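Aspergillopepsin II heavy chain (Aspergillus niger var. macrosporus, PDB 1Y43) is the heavy chain of an acid endopeptidase of the peptidase G1 (glutamic) family, which works together with a light chain to cut proteins. Local coordinates at residues Y38-E43 against Y50-I55; E110-E113 against L118-F121. All coordinates share one frame; numbering follows the deposited sequence.

Contact 1 (Y38-E43 against Y50-I55)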
loop_
_atom_site.group_PDB
_atom_site.type_symbol
_atom_site.label_atom_id
_atom_site.label_comp_id
_atom_site.label_asym_id
_atom_site.label_seq_id
_atom_site.Cartn_x
_atom_site.Cartn_y
_atom_site.Cartn_z
ATOM N N TYR B 38 0.485 13.848 -6.793
ATOM C CA TYR B 38 0.579 12.383 -6.776
ATOM C C TYR B 38 2.029 11.966 -6.971
ATOM O O TYR B 38 2.748 12.592 -7.748
ATOM C CB TYR B 38 -0.225 11.763 -7.935
ATOM C CG TYR B 38 -1.714 12.021 -7.914
ATOM C CD1 TYR B 38 -2.560 11.252 -7.117
ATOM C CD2 TYR B 38 -2.282 13.036 -8.695
ATOM C CE1 TYR B 38 -3.933 11.483 -7.090
ATOM C CE2 TYR B 38 -3.662 13.281 -8.673
ATOM C CZ TYR B 38 -4.480 12.497 -7.868
ATOM O OH TYR B 38 -5.847 12.703 -7.828
ATOM N N ASP B 39 2.458 10.910 -6.292
ATOM C CA ASP B 39 3.818 10.419 -6.462
ATOM C C ASP B 39 3.899 8.924 -6.169
ATOM O O ASP B 39 3.050 8.387 -5.451
ATOM C CB ASP B 39 4.817 11.223 -5.605
ATOM C CG ASP B 39 4.930 10.728 -4.172
ATOM O OD1 ASP B 39 3.994 10.090 -3.652
ATOM O OD2 ASP B 39 5.982 10.989 -3.542
ATOM N N ALA B 40 4.875 8.247 -6.757
ATOM C CA ALA B 40 5.069 6.821 -6.519
ATOM C C ALA B 40 6.338 6.695 -5.680
ATOM O O ALA B 40 7.279 7.473 -5.854
ATOM C CB ALA B 40 5.204 6.072 -7.843
ATOM N N TRP B 41 6.388 5.693 -4.812
ATOM C CA TRP B 41 7.532 5.516 -3.924
ATOM C C TRP B 41 7.757 4.054 -3.550
ATOM O O TRP B 41 6.890 3.204 -3.791
ATOM C CB TRP B 41 7.283 6.317 -2.634
ATOM C CG TRP B 41 5.942 6.006 -1.976
ATOM C CD1 TRP B 41 4.755 6.657 -2.189
ATOM C CD2 TRP B 41 5.642 4.908 -1.095
ATOM N NE1 TRP B 41 3.737 6.023 -1.508
ATOM C CE2 TRP B 41 4.251 4.949 -0.830
ATOM C CE3 TRP B 41 6.409 3.888 -0.509
ATOM C CZ2 TRP B 41 3.614 4.013 -0.014
ATOM C CZ3 TRP B 41 5.771 2.954 0.305
ATOM C CH2 TRP B 41 4.385 3.027 0.542
ATOM N N TYR B 42 8.922 3.765 -2.971
ATOM C CA TYR B 42 9.241 2.415 -2.500
ATOM C C TYR B 42 9.899 2.561 -1.136
ATOM O O TYR B 42 10.434 3.625 -0.808
ATOM C CB TYR B 42 10.196 1.667 -3.441
ATOM C CG TYR B 42 11.547 2.325 -3.612
ATOM C CD1 TYR B 42 12.583 2.100 -2.698
ATOM C CD2 TYR B 42 11.778 3.192 -4.683
ATOM C CE1 TYR B 42 13.813 2.725 -2.851
ATOM C CE2 TYR B 42 13.001 3.822 -4.853
ATOM C CZ TYR B 42 14.013 3.585 -3.933
ATOM O OH TYR B 42 15.223 4.215 -4.102
ATOM N N GLU B 43 9.874 1.494 -0.349
ATOM C CA GLU B 43 10.487 1.527 0.963
ATOM C C GLU B 43 10.725 0.145 1.519
ATOM O O GLU B 43 9.895 -0.751 1.362
ATOM C CB GLU B 43 9.598 2.297 1.955
ATOM C CG GLU B 43 10.126 2.263 3.401
ATOM C CD GLU B 43 9.456 3.276 4.326
ATOM O OE1 GLU B 43 8.339 3.755 4.026
ATOM O OE2 GLU B 43 10.090 3.614 5.350
ATOM N N TYR B 50 11.634 6.284 -0.541
ATOM C CA TYR B 50 12.260 7.088 -1.588
ATOM C C TYR B 50 11.278 7.169 -2.749
ATOM O O TYR B 50 10.502 6.241 -2.984
ATOM C CB TYR B 50 13.597 6.479 -2.047
ATOM C CG TYR B 50 14.655 6.412 -0.961
ATOM C CD1 TYR B 50 15.403 7.540 -0.624
ATOM C CD2 TYR B 50 14.903 5.224 -0.267
ATOM C CE1 TYR B 50 16.371 7.489 0.378
ATOM C CE2 TYR B 50 15.875 5.164 0.735
ATOM C CZ TYR B 50 16.601 6.302 1.055
ATOM O OH TYR B 50 17.548 6.269 2.055
ATOM N N ASP B 51 11.269 8.299 -3.441
ATOM C CA ASP B 51 10.364 8.471 -4.568
ATOM C C ASP B 51 10.932 7.954 -5.871
ATOM O O ASP B 51 12.150 7.967 -6.081
ATOM C CB ASP B 51 10.036 9.949 -4.803
ATOM C CG ASP B 51 9.441 10.620 -3.600
ATOM O OD1 ASP B 51 8.680 9.978 -2.846
ATOM O OD2 ASP B 51 9.749 11.807 -3.411
ATOM N N PHE B 52 10.029 7.485 -6.729
ATOM C CA PHE B 52 10.362 7.049 -8.081
ATOM C C PHE B 52 10.136 8.334 -8.880
ATOM O O PHE B 52 8.993 8.697 -9.168
ATOM C CB PHE B 52 9.363 6.013 -8.577
ATOM C CG PHE B 52 9.658 4.621 -8.147
ATOM C CD1 PHE B 52 10.814 3.973 -8.580
ATOM C CD2 PHE B 52 8.738 3.913 -7.392
ATOM C CE1 PHE B 52 11.045 2.621 -8.275
ATOM C CE2 PHE B 52 8.958 2.567 -7.081
ATOM C CZ PHE B 52 10.113 1.920 -7.528
ATOM N N SER B 53 11.219 9.006 -9.247
ATOM C CA SER B 53 11.134 10.266 -9.988
ATOM C C SER B 53 10.890 10.165 -11.495
ATOM O O SER B 53 10.533 11.150 -12.143
ATOM C CB SER B 53 12.397 11.091 -9.731
ATOM O OG SER B 53 12.471 11.430 -8.358
ATOM N N ASP B 54 11.092 8.984 -12.055
ATOM C CA ASP B 54 10.918 8.781 -13.488
ATOM C C ASP B 54 9.573 8.174 -13.897
ATOM O O ASP B 54 9.499 7.402 -14.854
ATOM C CB ASP B 54 12.100 7.972 -14.058
ATOM C CG ASP B 54 12.331 6.643 -13.336
ATOM O OD1 ASP B 54 11.844 6.447 -12.187
ATOM O OD2 ASP B 54 13.026 5.779 -13.926
ATOM N N ILE B 55 8.522 8.494 -13.148
ATOM C CA ILE B 55 7.186 8.003 -13.467
ATOM C C ILE B 55 6.140 9.036 -13.074
ATOM O O ILE B 55 6.164 9.598 -11.971
ATOM C CB ILE B 55 6.855 6.620 -12.825
ATOM C CG1 ILE B 55 5.555 6.069 -13.435
ATOM C CG2 ILE B 55 6.710 6.741 -11.294
ATOM C CD1 ILE B 55 5.317 4.583 -13.197
HETATM O O HOH W 1 6.188 9.662 -8.883
#

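Contact 2 (E110-E113 against L118-F121)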
loop_
_atom_site.group_PDB
_atom_site.type_symbol
_atom_site.label_atom_id
_atom_site.label_comp_id
_atom_site.label_asym_id
_atom_site.label_seq_id
_atom_site.Cartn_x
_atom_site.Cartn_y
_atom_site.Cartn_z
ATOM N N GLU B 110 -3.257 3.928 3.726
ATOM C CA GLU B 110 -2.733 4.417 4.990
ATOM C C GLU B 110 -2.747 5.917 5.217
ATOM O O GLU B 110 -2.668 6.713 4.273
ATOM C CB GLU B 110 -1.288 3.921 5.129
ATOM C CG GLU B 110 -0.530 4.471 6.331
ATOM C CD GLU B 110 0.898 3.948 6.448
ATOM O OE1 GLU B 110 1.317 3.083 5.658
ATOM O OE2 GLU B 110 1.607 4.411 7.354
ATOM N N ASP B 111 -2.876 6.284 6.491
ATOM C CA ASP B 111 -2.780 7.675 6.901
ATOM C C ASP B 111 -1.344 7.672 7.453
ATOM O O ASP B 111 -1.094 7.191 8.559
ATOM C CB ASP B 111 -3.791 7.998 8.011
ATOM C CG ASP B 111 -3.757 9.470 8.416
ATOM O OD1 ASP B 111 -2.935 10.225 7.853
ATOM O OD2 ASP B 111 -4.541 9.879 9.289
ATOM N N PHE B 112 -0.392 8.132 6.647
ATOM C CA PHE B 112 1.014 8.109 7.040
ATOM C C PHE B 112 1.470 9.211 8.003
ATOM O O PHE B 112 0.814 10.237 8.145
ATOM C CB PHE B 112 1.903 8.051 5.790
ATOM C CG PHE B 112 1.702 9.190 4.820
ATOM C CD1 PHE B 112 2.414 10.373 4.974
ATOM C CD2 PHE B 112 0.824 9.070 3.734
ATOM C CE1 PHE B 112 2.281 11.416 4.061
ATOM C CE2 PHE B 112 0.684 10.106 2.814
ATOM C CZ PHE B 112 1.411 11.287 2.979
ATOM N N GLU B 113 2.584 8.971 8.687
ATOM C CA GLU B 113 3.129 9.953 9.634
ATOM C C GLU B 113 3.790 11.085 8.874
ATOM O O GLU B 113 4.471 10.852 7.876
ATOM C CB GLU B 113 4.205 9.327 10.506
ATOM C CG GLU B 113 3.786 8.079 11.207
ATOM C CD GLU B 113 4.888 7.043 11.224
ATOM O OE1 GLU B 113 5.801 7.126 10.358
ATOM O OE2 GLU B 113 4.847 6.136 12.094
ATOM N N LEU B 118 0.166 12.064 12.387
ATOM C CA LEU B 118 -0.230 11.534 11.089
ATOM C C LEU B 118 -0.701 12.701 10.240
ATOM O O LEU B 118 -1.199 13.706 10.763
ATOM C CB LEU B 118 -1.369 10.512 11.240
ATOM C CG LEU B 118 -1.132 9.329 12.187
ATOM C CD1 LEU B 118 -2.347 8.434 12.182
ATOM C CD2 LEU B 118 0.113 8.548 11.786
ATOM N N VAL B 119 -0.508 12.580 8.935
ATOM C CA VAL B 119 -0.934 13.614 8.008
ATOM C C VAL B 119 -2.473 13.700 8.021
ATOM O O VAL B 119 -3.159 12.712 8.297
ATOM C CB VAL B 119 -0.401 13.313 6.564
ATOM C CG1 VAL B 119 -1.089 12.106 5.956
ATOM C CG2 VAL B 119 -0.513 14.534 5.673
ATOM N N ALA B 120 -3.013 14.900 7.827
ATOM C CA ALA B 120 -4.466 15.069 7.791
ATOM C C ALA B 120 -4.914 14.121 6.689
ATOM O O ALA B 120 -4.338 14.119 5.591
ATOM C CB ALA B 120 -4.829 16.505 7.453
ATOM N N PHE B 121 -5.910 13.303 7.004
ATOM C CA PHE B 121 -6.404 12.270 6.101
ATOM C C PHE B 121 -7.365 12.743 5.007
ATOM O O PHE B 121 -8.442 13.258 5.286
ATOM C CB PHE B 121 -7.039 11.181 6.957
ATOM C CG PHE B 121 -7.120 9.849 6.291
ATOM C CD1 PHE B 121 -6.035 9.323 5.588
ATOM C CD2 PHE B 121 -8.277 9.098 6.404
ATOM C CE1 PHE B 121 -6.112 8.045 5.008
ATOM C CE2 PHE B 121 -8.372 7.829 5.833
ATOM C CZ PHE B 121 -7.290 7.298 5.134
#

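Contact 1 (Y38-E43 against Y50-I55)
Asp39 meets Asp51 across the antiparallel beta hairpin of strands 35-45 and 50-52, part of the concanavalin-like beta-sandwich of this protease. Their carboxylates bring Asp39 OD2 within 3.0 Å of Asp51 OD1, with planes 67° apart; holding two like-charged groups this close would tend to raise the pKa of one of them, and a sulfate ion lies near Asp39. Ala40 comes next: its O receives Phe52 N at 2.9 Å, while its N donates to a water that also holds Phe52 O and Ile55 O, so the water joins Ala40 to the chain at Phe52 and Ile55. Its methyl, CB, lies 3.8 Å from Ile55 CG2. Trp41 faces Asp51 as a non-hydrogen-bonded pair, and its indole leads away from the second strand to meet Trp10. Tyr42 does most of the side-chain work. The reciprocal bonds Tyr42 N to Tyr50 O and Tyr50 N to Tyr42 O fix its backbone, and with CG between N and the carbonyl carbon (chi1 61°) the phenol swings over Tyr50 O. The ring's far end reaches Tyr50, where Tyr42 OH is 3.5 Å from Tyr50 CB, and His90 stacks on it. Its edge points at the face of Phe52 in an edge-to-face pair, Tyr42 CD2 standing 3.5 Å from Phe52 CZ.

Contact 2 (E110-E113 against L118-F121)
Glu113 and Leu118 face each other as an antiparallel non-hydrogen-bonded pair, their CA atoms 4.0 Å apart, near the turn of the beta hairpin made by strands 104-114 and 117-121. Beyond this pair the chains bow apart, and Asp111 CA is nearest Phe121 CA, at 5.9 Å. One backbone bond spans the gap, Val119 N to Phe112 O at 2.8 Å. Farther along, the side chain of Asp111 reaches across between the chains: with CG anti to the backbone N (chi1 -177°), the buried carboxylate brings OD1 to 2.5 Å from Val119 O. That distance is unusually short and leaves the nature of the contact doubtful, perhaps with a proton on the acid, while OD2 takes a hydrogen bond from Gln153. Asp111 CB and CG both pack on Phe121 CD1, at 3.6 Å, the carboxylate turned 23° from the ring plane; the Phe121 ring also packs on Ile151 and Leu158. Nearer the turn, Leu118 CD2 touches Glu113 CG at 3.7 Å, the two side chains crossing at a slant. Phe112 turns its ring back toward the second strand, where Val119 makes a CH-pi contact: the methyl CG1 sits 3.8 Å from the ring centroid, only 7° off the normal.

In the fold
Contact 1 and contact 2 are two hairpins of one mixed sheet, with centres about 17 Å apart and nearest atoms about 6 Å. Between them, strand 35-45 pairs with 22-32, 22-32 with 4-13, and 4-13 with both strands of contact 2. Trp10 ties the two together through side chains, since its ring meets Trp41 and its NE1 bonds to Glu110. Contact 1 packs on strands 74-81 and 86-92 of the three-stranded sheet, contact 2 on 147-153 and 156-163 of the five-stranded one; at Glu110 the mixed sheet continues into a strand of the other protein chain. Bound sulfate, probably from the crystallisation liquor, lies about 4 Å from the Asp39 side chain and about 6 Å from that of Phe112.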